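Local coordinates for protein restriction endonuclease R.BpuJI (Bacillus pumilus, PDB 2VLA) that acts as the DNA-binding recognition domain of a restriction enzyme, gripping its cognate sequence, while the whole protein probably cuts DNA, at residues S90-K95 with F106-F111; N67-I72 with G78-D83; Y256-T261 with F270-Q275. All coordinates share one frame; numbering follows the deposited sequence. Where two conformers were deposited one is given.

The three contacts illustrate how a DNA-reading element is held within a mostly helical recognition domain. Interaction 2 lies at the DNA itself, where residues 67-72 meet bases and the phosphates of both strands. Interaction 1 is a buried helix-to-helix contact whose nearest atom stays about 10 Å from the nucleic acid. Interactions 1 and 2 nonetheless join directly, since Ser90 OG lies 2.7 Å from Gly78 O and Thr93 OG1 lies 2.7 Å from Met79 O. Interaction 3, at the surface, comes within about 4 Å of the DNA at its nearest atom; Gln274 NE2 ties its helix to interaction 2, 2.9 Å from Phe80 O. The centres of interactions 1 and 3 are about 20 Å apart.

Interaction 1 (S90-K95 with F106-F111); sequences SGRTNK and FKDICF
Arg92 reaches from one helix to Asp108 and Ile109 on the next. Its CB aims at the partner helix, and with CG anti to the backbone N (chi1 -172°) the chain stays extended through CG and then bends about the CG-CD bond. CG is still 4.1 Å from Asp108 OD2. CD already rests on Ile109 CG1 at 3.9 Å. NE then donates to the anti lone pair of Asp108 OD2 at 2.8 Å, though the N-H is bent to 143°. NH2 grips the same oxygen at 3.0 Å from above the carboxylate plane, so this salt bridge is side-on and converges on one atom, with the two flat groups 56° apart.

The pair links helix 91-99 to helix 102-112, consecutive helices separated by a very short turn; Ser90 is the N-cap of the first, its OG accepting from Thr93 N at 3.2 Å. Ile109 CG1 sits over the centre of one guanidinium face, 3.6 Å from Arg92 CZ, and Tyr277 adds a cation-pi contact. A leucine in place of Arg92 would probably leave the Asp108 carboxylate without its charge mate. NH1, the other terminal nitrogen, donates to the carbonyl oxygen of Phe77.

Interaction 2 (N67-I72 with G78-D83); sequences NHRTEI and GMFYED. With nucleotides of chain B; nucleotides of chain C.
Phe80 presents the edge of its ring to the backbone of Arg69: CE2 is 3.4 Å and CZ 3.6 Å from Arg69 O, with the oxygen lying in the ring plane. Phe80 CG stands between its own backbone N and carbonyl carbon (chi1 64°), which directs the ring from the strand toward the helix. From that helix, other side chains reach the DNA. Asn67 OD1 accepts from N4 of DC5 of chain B at 2.9 Å, and its ND2 donates to O6 of a guanine base. Glu71 OE2 accepts from N4 of DC6 of chain B at 2.9 Å. Glu71 CD lies against DC5 of chain B, 3.6 Å from its C5. Backbone phosphates are held on both strands. Thr70 OG1 donates to OP2 of DC5 of chain B at 2.7 Å, and His68 NE2 meets OP1 of DC5 of chain C at 2.9 Å in an almost straight bond (174°) in the ring plane.

Helix 62-76 is the base-reading helix of a helix-turn-helix, and the order helix 41-56, helix 62-76, strands 80-83 and 86-89 is consistent with a winged helix, the hairpin being the wing.

A second shell sets the readers in place. Tyr29 OH bonds to His68 ND1, and Lys17 NZ forms a salt bridge with Glu71 OE2, which thus serves a base and a charge at once. Arg69 NH1 is held by a salt bridge to Asp66 of its own helix and a hydrogen bond to Asn49 of helix 41-56, and Phe44 from that latter helix meets the Phe80 ring edge-to-face.

Interaction 3 (Y256-T261 with F270-Q275); sequences YKYDFT and FKDWQQ
A single short hydrogen bond at the surface, from Tyr258 to Asp272, joins the loop leading into helix 263-278 to the middle of that same helix. Tyr258 OH donates to Asp272 OD2 over 2.6 Å, entering on the anti lone pair, the one away from OD1. The carboxylate oxygen lies at the edge of the phenol ring, in its plane, and the ring and carboxylate planes are 50° apart. Tyr258 CG is anti to the carbonyl carbon (chi1 -62°), which carries the long ring across to the helix. Tyr258 OH also lies 3.2 Å from Asp272 CB.

Beyond Tyr258 the loop is shaped by an Asx turn: Asp259 OD1 accepts from Thr261 N at 3.1 Å and from Thr261 OG1 at 2.8 Å, both reaching it from one face of the carboxylate.

Phe269, on helix 263-278, meets the rings of Tyr258 and Phe260 edge-to-face, while Phe260 also packs on helix 122-130. Further along the helix, Gln274 NE2, besides its tie to strand 80-83, bonds to the carbonyl oxygen of Gly74 in helix 62-76.

Interaction 1 (S90-K95 with F106-F111)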
loop_
_atom_site.group_PDB
_atom_site.type_symbol
_atom_site.label_atom_id
_atom_site.label_comp_id
_atom_site.label_asym_id
_atom_site.label_seq_id
_atom_site.Cartn_x
_atom_site.Cartn_y
_atom_site.Cartn_z
ATOM N N SER A 90 12.159 12.431 -3.792
ATOM C CA SER A 90 11.330 12.601 -2.585
ATOM C C SER A 90 12.145 12.442 -1.317
ATOM O O SER A 90 13.277 11.957 -1.346
ATOM C CB SER A 90 10.210 11.588 -2.563
ATOM O OG SER A 90 10.741 10.286 -2.396
ATOM N N GLY A 91 11.543 12.815 -0.195
ATOM C CA GLY A 91 12.136 12.559 1.122
ATOM C C GLY A 91 12.452 11.074 1.330
ATOM O O GLY A 91 13.471 10.727 1.929
ATOM N N ARG A 92 11.555 10.199 0.892
ATOM C CA ARG A 92 11.764 8.778 1.097
ATOM C C ARG A 92 12.977 8.295 0.320
ATOM O O ARG A 92 13.809 7.528 0.845
ATOM C CB ARG A 92 10.528 7.980 0.683
ATOM C CG ARG A 92 10.622 6.518 1.052
ATOM C CD ARG A 92 9.369 5.739 0.709
ATOM N NE ARG A 92 8.258 6.107 1.589
ATOM C CZ ARG A 92 7.047 6.478 1.171
ATOM N NH1 ARG A 92 6.779 6.558 -0.125
ATOM N NH2 ARG A 92 6.108 6.774 2.048
ATOM N N THR A 93 13.120 8.785 -0.901
ATOM C CA THR A 93 14.294 8.458 -1.706
ATOM C C THR A 93 15.558 9.010 -1.057
ATOM O O THR A 93 16.563 8.296 -0.940
ATOM C CB THR A 93 14.159 9.004 -3.122
ATOM O OG1 THR A 93 13.118 8.308 -3.783
ATOM C CG2 THR A 93 15.481 8.828 -3.937
ATOM N N ASN A 94 15.503 10.281 -0.634
ATOM C CA ASN A 94 16.653 10.929 -0.019
ATOM C C ASN A 94 17.154 10.127 1.205
ATOM O O ASN A 94 18.353 9.976 1.407
ATOM C CB ASN A 94 16.306 12.367 0.396
ATOM C CG ASN A 94 16.147 13.317 -0.808
ATOM O OD1 ASN A 94 16.669 13.050 -1.897
ATOM N ND2 ASN A 94 15.439 14.430 -0.602
ATOM N N LYS A 95 16.232 9.640 2.019
ATOM C CA LYS A 95 16.607 8.893 3.211
ATOM C C LYS A 95 17.292 7.569 2.840
ATOM O O LYS A 95 18.308 7.204 3.411
ATOM C CB LYS A 95 15.382 8.639 4.093
ATOM C CG LYS A 95 15.655 7.790 5.316
ATOM C CD LYS A 95 14.458 7.839 6.295
ATOM C CE LYS A 95 14.686 6.916 7.487
ATOM N NZ LYS A 95 14.851 5.488 7.091
ATOM N N PHE A 106 10.281 0.406 3.425
ATOM C CA PHE A 106 8.962 -0.197 3.398
ATOM C C PHE A 106 8.163 0.023 4.673
ATOM O O PHE A 106 6.946 0.137 4.623
ATOM C CB PHE A 106 9.048 -1.659 2.996
ATOM C CG PHE A 106 9.348 -1.827 1.557
ATOM C CD1 PHE A 106 8.390 -1.533 0.628
ATOM C CD2 PHE A 106 10.637 -2.121 1.120
ATOM C CE1 PHE A 106 8.678 -1.585 -0.712
ATOM C CE2 PHE A 106 10.928 -2.131 -0.198
ATOM C CZ PHE A 106 9.959 -1.883 -1.120
ATOM N N LYS A 107 8.846 0.136 5.816
ATOM C CA LYS A 107 8.165 0.555 7.060
ATOM C C LYS A 107 7.465 1.880 6.833
ATOM O O LYS A 107 6.306 2.052 7.213
ATOM C CB LYS A 107 9.165 0.692 8.213
ATOM C CG LYS A 107 9.544 -0.626 8.884
ATOM C CD LYS A 107 10.626 -0.427 9.947
ATOM C CE LYS A 107 10.988 -1.752 10.656
ATOM N NZ LYS A 107 12.027 -2.522 9.948
ATOM N N ASP A 108 8.163 2.813 6.200
ATOM C CA ASP A 108 7.628 4.150 5.982
ATOM C C ASP A 108 6.437 4.118 5.024
ATOM O O ASP A 108 5.434 4.790 5.254
ATOM C CB ASP A 108 8.723 5.070 5.439
ATOM C CG ASP A 108 8.283 6.524 5.370
ATOM O OD1 ASP A 108 8.105 7.155 6.466
ATOM O OD2 ASP A 108 8.088 7.039 4.246
ATOM N N ILE A 109 6.547 3.345 3.946
ATOM C CA ILE A 109 5.421 3.114 3.073
ATOM C C ILE A 109 4.196 2.593 3.855
ATOM O O ILE A 109 3.074 3.093 3.673
ATOM C CB ILE A 109 5.810 2.145 1.925
ATOM C CG1 ILE A 109 6.626 2.919 0.870
ATOM C CG2 ILE A 109 4.584 1.472 1.321
ATOM C CD1 ILE A 109 7.274 2.035 -0.246
ATOM N N CYS A 110 4.416 1.634 4.748
ATOM C CA CYS A 110 3.320 1.025 5.485
ATOM C C CYS A 110 2.743 2.036 6.472
ATOM O O CYS A 110 1.521 2.085 6.684
ATOM C CB CYS A 110 3.779 -0.233 6.217
ATOM S SG CYS A 110 4.107 -1.647 5.117
ATOM N N PHE A 111 3.601 2.874 7.030
ATOM C CA PHE A 111 3.162 3.906 7.987
ATOM C C PHE A 111 2.250 4.930 7.328
ATOM O O PHE A 111 1.274 5.419 7.959
ATOM C CB PHE A 111 4.364 4.580 8.592
ATOM C CG PHE A 111 4.004 5.569 9.668
ATOM C CD1 PHE A 111 3.615 5.136 10.948
ATOM C CD2 PHE A 111 3.961 6.906 9.393
ATOM C CE1 PHE A 111 3.217 6.055 11.925
ATOM C CE2 PHE A 111 3.569 7.821 10.375
ATOM C CZ PHE A 111 3.201 7.370 11.637
#

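Interaction 2 (N67-I72 with G78-D83)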
loop_
_atom_site.group_PDB
_atom_site.type_symbol
_atom_site.label_atom_id
_atom_site.label_comp_id
_atom_site.label_asym_id
_atom_site.label_seq_id
_atom_site.Cartn_x
_atom_site.Cartn_y
_atom_site.Cartn_z
ATOM N N ASN A 67 5.528 2.537 -17.380
ATOM C CA ASN A 67 4.718 2.060 -16.274
ATOM C C ASN A 67 5.559 1.889 -14.993
ATOM O O ASN A 67 5.101 2.243 -13.888
ATOM C CB ASN A 67 4.013 0.737 -16.621
ATOM C CG ASN A 67 2.840 0.905 -17.588
ATOM O OD1 ASN A 67 2.324 2.008 -17.809
ATOM N ND2 ASN A 67 2.352 -0.212 -18.083
ATOM N N HIS A 68 6.776 1.371 -15.114
ATOM C CA HIS A 68 7.665 1.351 -13.953
ATOM C C HIS A 68 7.805 2.776 -13.383
ATOM O O HIS A 68 7.729 2.994 -12.158
ATOM C CB HIS A 68 9.052 0.802 -14.319
ATOM C CG HIS A 68 9.166 -0.679 -14.221
ATOM N ND1 HIS A 68 9.828 -1.298 -13.186
ATOM C CD2 HIS A 68 8.775 -1.667 -15.071
ATOM C CE1 HIS A 68 9.830 -2.605 -13.397
ATOM N NE2 HIS A 68 9.170 -2.852 -14.521
ATOM N N ARG A 69 8.074 3.730 -14.261
ATOM C CA ARG A 69 8.342 5.091 -13.823
ATOM C C ARG A 69 7.146 5.673 -13.108
ATOM O O ARG A 69 7.273 6.238 -11.994
ATOM C CB ARG A 69 8.699 5.975 -15.008
ATOM C CG ARG A 69 9.306 7.287 -14.622
ATOM C CD ARG A 69 9.584 8.163 -15.815
ATOM N NE ARG A 69 8.353 8.552 -16.466
ATOM C CZ ARG A 69 7.935 8.073 -17.627
ATOM N NH1 ARG A 69 8.690 7.230 -18.305
ATOM N NH2 ARG A 69 6.750 8.453 -18.115
ATOM N N THR A 70 5.971 5.565 -13.717
ATOM C CA THR A 70 4.814 6.242 -13.157
ATOM C C THR A 70 4.184 5.467 -12.025
ATOM O O THR A 70 3.867 6.046 -10.981
ATOM C CB THR A 70 3.756 6.609 -14.220
ATOM O OG1 THR A 70 3.098 5.427 -14.695
ATOM C CG2 THR A 70 4.408 7.368 -15.388
ATOM N N GLU A 71 4.006 4.164 -12.202
ATOM C CA GLU A 71 3.255 3.364 -11.241
ATOM C C GLU A 71 4.043 3.027 -10.009
ATOM O O GLU A 71 3.477 2.994 -8.893
ATOM C CB GLU A 71 2.764 2.064 -11.855
ATOM C CG GLU A 71 1.826 2.198 -13.046
ATOM C CD GLU A 71 1.171 0.859 -13.386
ATOM O OE1 GLU A 71 0.368 0.373 -12.564
ATOM O OE2 GLU A 71 1.503 0.259 -14.467
ATOM N N ILE A 72 5.325 2.705 -10.185
ATOM C CA ILE A 72 6.110 2.116 -9.095
ATOM C C ILE A 72 7.038 3.152 -8.487
ATOM O O ILE A 72 6.885 3.519 -7.328
ATOM C CB ILE A 72 6.889 0.825 -9.542
ATOM C CG1 ILE A 72 5.912 -0.196 -10.145
ATOM C CG2 ILE A 72 7.624 0.248 -8.350
ATOM C CD1 ILE A 72 4.781 -0.672 -9.191
ATOM N N GLY A 78 6.570 6.174 -4.081
ATOM C CA GLY A 78 6.688 7.592 -3.710
ATOM C C GLY A 78 8.124 8.114 -3.746
ATOM O O GLY A 78 8.580 8.748 -2.788
ATOM N N MET A 79 8.808 7.924 -4.874
ATOM C CA MET A 79 10.233 8.175 -4.936
ATOM C C MET A 79 10.602 9.524 -5.560
ATOM O O MET A 79 11.752 9.944 -5.490
ATOM C CB MET A 79 10.945 7.031 -5.667
ATOM C CG MET A 79 10.805 5.703 -4.946
ATOM S SD MET A 79 11.735 4.372 -5.664
ATOM C CE MET A 79 13.354 4.780 -5.014
ATOM N N PHE A 80 9.644 10.170 -6.195
ATOM C CA PHE A 80 9.843 11.518 -6.728
ATOM C C PHE A 80 8.537 12.298 -6.701
ATOM O O PHE A 80 7.484 11.737 -6.480
ATOM C CB PHE A 80 10.411 11.462 -8.168
ATOM C CG PHE A 80 9.486 10.815 -9.178
ATOM C CD1 PHE A 80 8.510 11.555 -9.837
ATOM C CD2 PHE A 80 9.655 9.491 -9.538
ATOM C CE1 PHE A 80 7.706 10.965 -10.820
ATOM C CE2 PHE A 80 8.826 8.898 -10.499
ATOM C CZ PHE A 80 7.866 9.639 -11.136
ATOM N N TYR A 81 8.633 13.605 -6.912
ATOM C CA TYR A 81 7.457 14.467 -6.967
ATOM C C TYR A 81 7.759 15.630 -7.878
ATOM O O TYR A 81 8.909 15.845 -8.259
ATOM C CB TYR A 81 7.058 14.959 -5.565
ATOM C CG TYR A 81 8.027 15.951 -4.960
ATOM C CD1 TYR A 81 9.158 15.525 -4.288
ATOM C CD2 TYR A 81 7.799 17.315 -5.056
ATOM C CE1 TYR A 81 10.038 16.422 -3.734
ATOM C CE2 TYR A 81 8.675 18.220 -4.515
ATOM C CZ TYR A 81 9.790 17.772 -3.850
ATOM O OH TYR A 81 10.668 18.685 -3.299
ATOM N N GLU A 82 6.722 16.357 -8.258
ATOM C CA GLU A 82 6.876 17.517 -9.129
ATOM C C GLU A 82 6.530 18.792 -8.396
ATOM O O GLU A 82 5.584 18.823 -7.608
ATOM C CB GLU A 82 5.980 17.381 -10.355
ATOM C CG GLU A 82 5.809 18.685 -11.131
ATOM C CD GLU A 82 5.005 18.508 -12.394
ATOM O OE1 GLU A 82 4.769 17.347 -12.795
ATOM O OE2 GLU A 82 4.612 19.533 -12.996
ATOM N N ASP A 83 7.301 19.839 -8.652
ATOM C CA ASP A 83 6.945 21.182 -8.192
ATOM C C ASP A 83 7.394 22.224 -9.202
ATOM O O ASP A 83 8.546 22.214 -9.654
ATOM C CB ASP A 83 7.577 21.475 -6.841
ATOM C CG ASP A 83 7.109 22.796 -6.260
ATOM O OD1 ASP A 83 5.902 22.910 -5.932
ATOM O OD2 ASP A 83 7.941 23.722 -6.141
ATOM P P DC B 5 0.126 6.754 -12.826
ATOM O OP1 DC B 5 0.828 7.999 -12.454
ATOM O OP2 DC B 5 0.908 5.530 -13.044
ATOM O "O5'" DC B 5 -1.056 6.543 -11.764
ATOM C "C5'" DC B 5 -1.385 5.271 -11.268
ATOM C "C4'" DC B 5 -2.786 4.887 -11.645
ATOM O "O4'" DC B 5 -2.900 4.825 -13.097
ATOM C "C3'" DC B 5 -3.232 3.532 -11.145
ATOM O "O3'" DC B 5 -4.654 3.518 -11.001
ATOM C "C2'" DC B 5 -2.718 2.643 -12.284
ATOM C "C1'" DC B 5 -3.160 3.483 -13.477
ATOM N N1 DC B 5 -2.467 3.154 -14.725
ATOM C C2 DC B 5 -3.181 2.663 -15.827
ATOM O O2 DC B 5 -4.423 2.569 -15.753
ATOM N N3 DC B 5 -2.493 2.334 -16.963
ATOM C C4 DC B 5 -1.176 2.456 -17.004
ATOM N N4 DC B 5 -0.544 2.120 -18.144
ATOM C C5 DC B 5 -0.422 2.919 -15.908
ATOM C C6 DC B 5 -1.105 3.268 -14.795
ATOM P P DC B 6 -5.442 2.252 -10.412
ATOM O OP1 DC B 6 -6.667 2.809 -9.772
ATOM O OP2 DC B 6 -4.486 1.398 -9.662
ATOM O "O5'" DC B 6 -5.771 1.370 -11.731
ATOM C "C5'" DC B 6 -6.885 1.712 -12.565
ATOM C "C4'" DC B 6 -7.293 0.511 -13.384
ATOM O "O4'" DC B 6 -6.305 0.252 -14.390
ATOM C "C3'" DC B 6 -7.460 -0.789 -12.608
ATOM O "O3'" DC B 6 -8.654 -1.410 -13.053
ATOM C "C2'" DC B 6 -6.196 -1.595 -12.932
ATOM C "C1'" DC B 6 -5.889 -1.125 -14.328
ATOM N N1 DC B 6 -4.497 -1.112 -14.741
ATOM C C2 DC B 6 -4.113 -1.697 -15.967
ATOM O O2 DC B 6 -4.924 -2.376 -16.606
ATOM N N3 DC B 6 -2.846 -1.532 -16.391
ATOM C C4 DC B 6 -1.962 -0.860 -15.664
ATOM N N4 DC B 6 -0.707 -0.737 -16.133
ATOM C C5 DC B 6 -2.339 -0.272 -14.421
ATOM C C6 DC B 6 -3.599 -0.405 -14.032
ATOM P P DC C 5 7.427 -5.801 -15.863
ATOM O OP1 DC C 5 8.822 -5.509 -15.554
ATOM O OP2 DC C 5 6.452 -4.730 -15.558
ATOM O "O5'" DC C 5 7.242 -6.234 -17.400
ATOM C "C5'" DC C 5 7.693 -7.513 -17.906
ATOM C "C4'" DC C 5 6.783 -7.854 -19.048
ATOM O "O4'" DC C 5 5.455 -8.202 -18.520
ATOM C "C3'" DC C 5 6.561 -6.688 -20.009
ATOM O "O3'" DC C 5 6.666 -7.208 -21.352
ATOM C "C2'" DC C 5 5.158 -6.199 -19.746
ATOM C "C1'" DC C 5 4.462 -7.389 -19.135
ATOM N N1 DC C 5 3.495 -7.078 -18.019
ATOM C C2 DC C 5 2.284 -7.749 -17.989
ATOM O O2 DC C 5 1.957 -8.496 -18.934
ATOM N N3 DC C 5 1.420 -7.544 -16.947
ATOM C C4 DC C 5 1.812 -6.768 -15.951
ATOM N N4 DC C 5 0.959 -6.608 -14.920
ATOM C C5 DC C 5 3.031 -6.082 -15.959
ATOM C C6 DC C 5 3.869 -6.280 -16.975
#

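Interaction 3 (Y256-T261 with F270-Q275)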
loop_
_atom_site.group_PDB
_atom_site.type_symbol
_atom_site.label_atom_id
_atom_site.label_comp_id
_atom_site.label_asym_id
_atom_site.label_seq_id
_atom_site.Cartn_x
_atom_site.Cartn_y
_atom_site.Cartn_z
ATOM N N TYR A 256 -11.574 13.791 1.813
ATOM C CA TYR A 256 -12.972 14.219 1.836
ATOM C C TYR A 256 -13.123 15.750 1.819
ATOM O O TYR A 256 -14.229 16.263 1.814
ATOM C CB TYR A 256 -13.681 13.588 3.035
ATOM C CG TYR A 256 -13.878 12.104 2.858
ATOM C CD1 TYR A 256 -12.861 11.196 3.193
ATOM C CD2 TYR A 256 -15.001 11.612 2.240
ATOM C CE1 TYR A 256 -13.003 9.836 2.980
ATOM C CE2 TYR A 256 -15.153 10.242 2.003
ATOM C CZ TYR A 256 -14.135 9.355 2.385
ATOM O OH TYR A 256 -14.274 8.012 2.135
ATOM N N LYS A 257 -12.011 16.467 1.753
ATOM C CA LYS A 257 -12.067 17.928 1.659
ATOM C C LYS A 257 -11.887 18.403 0.215
ATOM O O LYS A 257 -11.755 19.593 -0.038
ATOM C CB LYS A 257 -11.003 18.556 2.547
ATOM C CG LYS A 257 -9.598 18.426 2.008
ATOM C CD LYS A 257 -8.596 19.086 2.927
ATOM C CE LYS A 257 -7.180 18.975 2.376
ATOM N NZ LYS A 257 -6.152 19.513 3.327
ATOM N N TYR A 258 -11.838 17.460 -0.721
ATOM C CA TYR A 258 -11.725 17.791 -2.117
ATOM C C TYR A 258 -13.043 17.573 -2.845
ATOM O O TYR A 258 -13.768 16.622 -2.569
ATOM C CB TYR A 258 -10.613 16.944 -2.766
ATOM C CG TYR A 258 -9.246 17.195 -2.172
ATOM C CD1 TYR A 258 -8.812 16.494 -1.053
ATOM C CD2 TYR A 258 -8.388 18.147 -2.722
ATOM C CE1 TYR A 258 -7.581 16.746 -0.492
ATOM C CE2 TYR A 258 -7.157 18.387 -2.184
ATOM C CZ TYR A 258 -6.756 17.697 -1.053
ATOM O OH TYR A 258 -5.492 17.932 -0.505
ATOM N N ASP A 259 -13.364 18.493 -3.751
ATOM C CA ASP A 259 -14.527 18.357 -4.618
ATOM C C ASP A 259 -14.090 17.757 -5.952
ATOM O O ASP A 259 -13.421 18.409 -6.736
ATOM C CB ASP A 259 -15.170 19.740 -4.837
ATOM C CG ASP A 259 -16.374 19.694 -5.760
ATOM O OD1 ASP A 259 -16.753 18.589 -6.224
ATOM O OD2 ASP A 259 -16.947 20.769 -6.026
ATOM N N PHE A 260 -14.446 16.497 -6.186
ATOM C CA PHE A 260 -13.904 15.768 -7.339
ATOM C C PHE A 260 -14.669 16.044 -8.620
ATOM O O PHE A 260 -14.424 15.403 -9.652
ATOM C CB PHE A 260 -13.852 14.268 -7.053
ATOM C CG PHE A 260 -12.870 13.902 -5.995
ATOM C CD1 PHE A 260 -11.510 14.092 -6.201
ATOM C CD2 PHE A 260 -13.291 13.429 -4.781
ATOM C CE1 PHE A 260 -10.607 13.794 -5.215
ATOM C CE2 PHE A 260 -12.387 13.138 -3.790
ATOM C CZ PHE A 260 -11.045 13.322 -4.008
ATOM N N THR A 261 -15.583 17.012 -8.566
ATOM C CA THR A 261 -16.163 17.579 -9.779
ATOM C C THR A 261 -15.535 18.934 -10.090
ATOM O O THR A 261 -15.859 19.557 -11.099
ATOM C CB THR A 261 -17.703 17.733 -9.670
ATOM O OG1 THR A 261 -18.027 18.735 -8.692
ATOM C CG2 THR A 261 -18.355 16.407 -9.286
ATOM N N PHE A 270 -4.134 15.177 -6.211
ATOM C CA PHE A 270 -3.017 14.318 -6.538
ATOM C C PHE A 270 -1.684 14.929 -6.143
ATOM O O PHE A 270 -0.790 14.221 -5.705
ATOM C CB PHE A 270 -3.036 13.951 -8.011
ATOM C CG PHE A 270 -4.170 13.048 -8.379
ATOM C CD1 PHE A 270 -4.196 11.738 -7.940
ATOM C CD2 PHE A 270 -5.233 13.516 -9.124
ATOM C CE1 PHE A 270 -5.249 10.919 -8.242
ATOM C CE2 PHE A 270 -6.278 12.692 -9.442
ATOM C CZ PHE A 270 -6.276 11.381 -9.009
ATOM N N LYS A 271 -1.573 16.252 -6.232
ATOM C CA LYS A 271 -0.347 16.930 -5.835
ATOM C C LYS A 271 -0.145 16.867 -4.329
ATOM O O LYS A 271 0.956 16.557 -3.849
ATOM C CB LYS A 271 -0.362 18.391 -6.292
ATOM C CG LYS A 271 0.966 19.086 -6.111
ATOM N N ASP A 272 -1.210 17.159 -3.577
ATOM C CA ASP A 272 -1.148 17.136 -2.134
ATOM C C ASP A 272 -0.909 15.713 -1.631
ATOM O O ASP A 272 -0.181 15.509 -0.653
ATOM C CB ASP A 272 -2.449 17.664 -1.531
ATOM C CG ASP A 272 -2.708 19.127 -1.859
ATOM O OD1 ASP A 272 -1.763 19.854 -2.231
ATOM O OD2 ASP A 272 -3.865 19.556 -1.703
ATOM N N TRP A 273 -1.540 14.728 -2.271
ATOM C CA TRP A 273 -1.290 13.334 -1.882
ATOM C C TRP A 273 0.205 13.002 -2.017
ATOM O O TRP A 273 0.805 12.412 -1.127
ATOM C CB TRP A 273 -2.114 12.338 -2.706
ATOM C CG TRP A 273 -1.538 10.943 -2.556
ATOM C CD1 TRP A 273 -0.681 10.305 -3.420
ATOM C CD2 TRP A 273 -1.660 10.095 -1.421
ATOM N NE1 TRP A 273 -0.295 9.094 -2.897
ATOM C CE2 TRP A 273 -0.875 8.942 -1.666
ATOM C CE3 TRP A 273 -2.378 10.182 -0.218
ATOM C CZ2 TRP A 273 -0.794 7.915 -0.768
ATOM C CZ3 TRP A 273 -2.287 9.177 0.671
ATOM C CH2 TRP A 273 -1.484 8.051 0.415
ATOM N N GLN A 274 0.797 13.391 -3.127
ATOM C CA GLN A 274 2.187 13.019 -3.374
ATOM C C GLN A 274 3.126 13.673 -2.338
ATOM O O GLN A 274 4.097 13.057 -1.890
ATOM C CB GLN A 274 2.617 13.382 -4.792
ATOM C CG GLN A 274 3.943 12.741 -5.230
ATOM C CD GLN A 274 3.823 11.243 -5.473
ATOM O OE1 GLN A 274 2.729 10.690 -5.444
ATOM N NE2 GLN A 274 4.960 10.584 -5.756
ATOM N N GLN A 275 2.799 14.895 -1.930
ATOM C CA GLN A 275 3.583 15.601 -0.920
ATOM C C GLN A 275 3.464 14.936 0.458
ATOM O O GLN A 275 4.438 14.856 1.206
ATOM C CB GLN A 275 3.136 17.065 -0.829
ATOM C CG GLN A 275 3.752 17.836 0.337
ATOM C CD GLN A 275 5.266 17.970 0.233
ATOM O OE1 GLN A 275 5.820 18.078 -0.866
ATOM N NE2 GLN A 275 5.940 18.000 1.384
#